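Local coordinates for protein siderophore enterobactin esterase (Emericella nidulans, PDB 6GUO) that hydrolyses the ester bonds of enterobactin, a bacterial xenosiderophore, so that the iron it carries is released inside the fungal cell, at residues Arg158-Gly163 / Met297-Leu302. Residues are numbered along the deposited sequence; the frame is centred on the assembly and turned at random.
Sequences RTALFG and MFLSNL
Leu299 holds CG anti to its own N (chi1 178°), which swings both methyls from the flank of helix 288-301 down onto strand 156-164, while Arg158, extended through chi2 and bent at chi3 (-85°), lays its guanidinium beside Leu302. The pairing is a compact example of how a helix settles on a sheet through a few aliphatic groups. Both Leu299 methyls press on the small Ala160 side chain from the same side, with CD2 at 3.6 Å and CD1 at 3.9 Å from Ala160 CB. Leu299 CD1 also meets the aliphatic part of Arg158, 4.0 Å from its CD, the two side chains running past each other in opposite senses. Farther out, Arg158 crosses Leu302 at about a right angle: Leu302 CB lies over the rim of one guanidinium face, 4.1 Å from Arg158 NE. Leu302 O sits over the same face, 3.7 Å from Arg158 NH1, a proximity without a hydrogen bond that is probably mildly favourable electrostatically. Val184 of the adjoining strand touches both Ala160 and Leu302, extending the apolar floor. Helix-on-sheet packing of this kind belongs to the alpha/beta-hydrolase fold, in which strand 156-164 leads into a GxSxG sequence consistent with the nucleophile elbow.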
loop_
_atom_site.group_PDB
_atom_site.type_symbol
_atom_site.label_atom_id
_atom_site.label_comp_id
_atom_site.label_asym_id
_atom_site.label_seq_id
_atom_site.Cartn_x
_atom_site.Cartn_y
_atom_site.Cartn_z
ATOM N N ARG A 158 -13.310 16.108 8.430
ATOM C CA ARG A 158 -13.743 14.733 8.633
ATOM C C ARG A 158 -12.598 13.972 9.281
ATOM O O ARG A 158 -11.456 14.142 8.874
ATOM C CB ARG A 158 -14.102 14.105 7.286
ATOM C CG ARG A 158 -14.895 12.816 7.390
ATOM C CD ARG A 158 -15.437 12.372 6.039
ATOM N NE ARG A 158 -16.717 13.008 5.692
ATOM C CZ ARG A 158 -16.908 13.990 4.802
ATOM N NH1 ARG A 158 -18.141 14.450 4.602
ATOM N NH2 ARG A 158 -15.904 14.527 4.108
ATOM N N THR A 159 -12.901 13.159 10.292
ATOM C CA THR A 159 -11.900 12.312 10.945
ATOM C C THR A 159 -12.252 10.844 10.761
ATOM O O THR A 159 -13.428 10.471 10.763
ATOM C CB THR A 159 -11.757 12.616 12.448
ATOM O OG1 THR A 159 -13.004 12.387 13.112
ATOM C CG2 THR A 159 -11.312 14.057 12.651
ATOM N N ALA A 160 -11.223 10.019 10.597
ATOM C CA ALA A 160 -11.400 8.587 10.416
ATOM C C ALA A 160 -10.462 7.804 11.320
ATOM O O ALA A 160 -9.367 8.272 11.643
ATOM C CB ALA A 160 -11.159 8.207 8.967
ATOM N N LEU A 161 -10.912 6.616 11.715
ATOM C CA LEU A 161 -10.103 5.643 12.442
ATOM C C LEU A 161 -10.003 4.371 11.607
ATOM O O LEU A 161 -11.029 3.780 11.253
ATOM C CB LEU A 161 -10.748 5.310 13.788
ATOM C CG LEU A 161 -10.060 4.242 14.660
ATOM C CD1 LEU A 161 -8.655 4.665 15.073
ATOM C CD2 LEU A 161 -10.919 3.942 15.877
ATOM N N PHE A 162 -8.771 3.941 11.328
ATOM C CA PHE A 162 -8.513 2.662 10.673
ATOM C C PHE A 162 -7.746 1.742 11.604
ATOM O O PHE A 162 -6.784 2.158 12.235
ATOM C CB PHE A 162 -7.706 2.852 9.389
ATOM C CG PHE A 162 -7.368 1.561 8.685
ATOM C CD1 PHE A 162 -8.114 1.127 7.601
ATOM C CD2 PHE A 162 -6.299 0.771 9.114
ATOM C CE1 PHE A 162 -7.805 -0.059 6.954
ATOM C CE2 PHE A 162 -5.990 -0.418 8.472
ATOM C CZ PHE A 162 -6.746 -0.832 7.392
ATOM N N GLY A 163 -8.167 0.483 11.640
ATOM C CA GLY A 163 -7.420 -0.583 12.293
ATOM C C GLY A 163 -7.645 -1.916 11.594
ATOM O O GLY A 163 -8.702 -2.139 11.001
ATOM N N MET A 297 -9.457 5.432 -0.099
ATOM C CA MET A 297 -10.289 5.829 -1.244
ATOM C C MET A 297 -11.749 6.030 -0.840
ATOM O O MET A 297 -12.380 7.007 -1.255
ATOM C CB MET A 297 -10.211 4.794 -2.375
ATOM C CG MET A 297 -8.847 4.624 -3.025
ATOM S SD MET A 297 -8.110 6.127 -3.692
ATOM C CE MET A 297 -7.189 6.742 -2.293
ATOM N N PHE A 298 -12.266 5.109 -0.029
ATOM C CA PHE A 298 -13.618 5.203 0.523
ATOM C C PHE A 298 -13.797 6.520 1.282
ATOM O O PHE A 298 -14.768 7.238 1.058
ATOM C CB PHE A 298 -13.893 3.991 1.427
ATOM C CG PHE A 298 -15.207 4.044 2.164
ATOM C CD1 PHE A 298 -16.372 3.556 1.580
ATOM C CD2 PHE A 298 -15.267 4.530 3.464
ATOM C CE1 PHE A 298 -17.578 3.583 2.270
ATOM C CE2 PHE A 298 -16.467 4.559 4.157
ATOM C CZ PHE A 298 -17.624 4.081 3.565
ATOM N N LEU A 299 -12.832 6.836 2.143
ATOM C CA LEU A 299 -12.837 8.085 2.912
ATOM C C LEU A 299 -12.839 9.320 2.006
ATOM O O LEU A 299 -13.673 10.209 2.177
ATOM C CB LEU A 299 -11.640 8.115 3.870
ATOM C CG LEU A 299 -11.412 9.344 4.748
ATOM C CD1 LEU A 299 -12.618 9.634 5.629
ATOM C CD2 LEU A 299 -10.164 9.120 5.592
ATOM N N SER A 300 -11.933 9.350 1.030
ATOM C CA SER A 300 -11.840 10.473 0.093
ATOM C C SER A 300 -13.092 10.632 -0.784
ATOM O O SER A 300 -13.449 11.753 -1.138
ATOM C CB SER A 300 -10.589 10.351 -0.774
ATOM O OG SER A 300 -9.419 10.395 0.030
ATOM N N ASN A 301 -13.762 9.522 -1.102
ATOM C CA ASN A 301 -15.006 9.555 -1.891
ATOM C C ASN A 301 -16.220 10.131 -1.152
ATOM O O ASN A 301 -17.199 10.516 -1.794
ATOM C CB ASN A 301 -15.357 8.158 -2.421
ATOM C CG ASN A 301 -14.360 7.652 -3.452
ATOM O OD1 ASN A 301 -13.638 8.430 -4.085
ATOM N ND2 ASN A 301 -14.313 6.338 -3.622
ATOM N N LEU A 302 -16.165 10.183 0.179
ATOM C CA LEU A 302 -17.235 10.790 0.980
ATOM C C LEU A 302 -17.320 12.315 0.859
ATOM O O LEU A 302 -18.354 12.890 1.199
ATOM C CB LEU A 302 -17.070 10.431 2.463
ATOM C CG LEU A 302 -17.176 8.954 2.850
ATOM C CD1 LEU A 302 -16.725 8.747 4.291
ATOM C CD2 LEU A 302 -18.588 8.424 2.654
#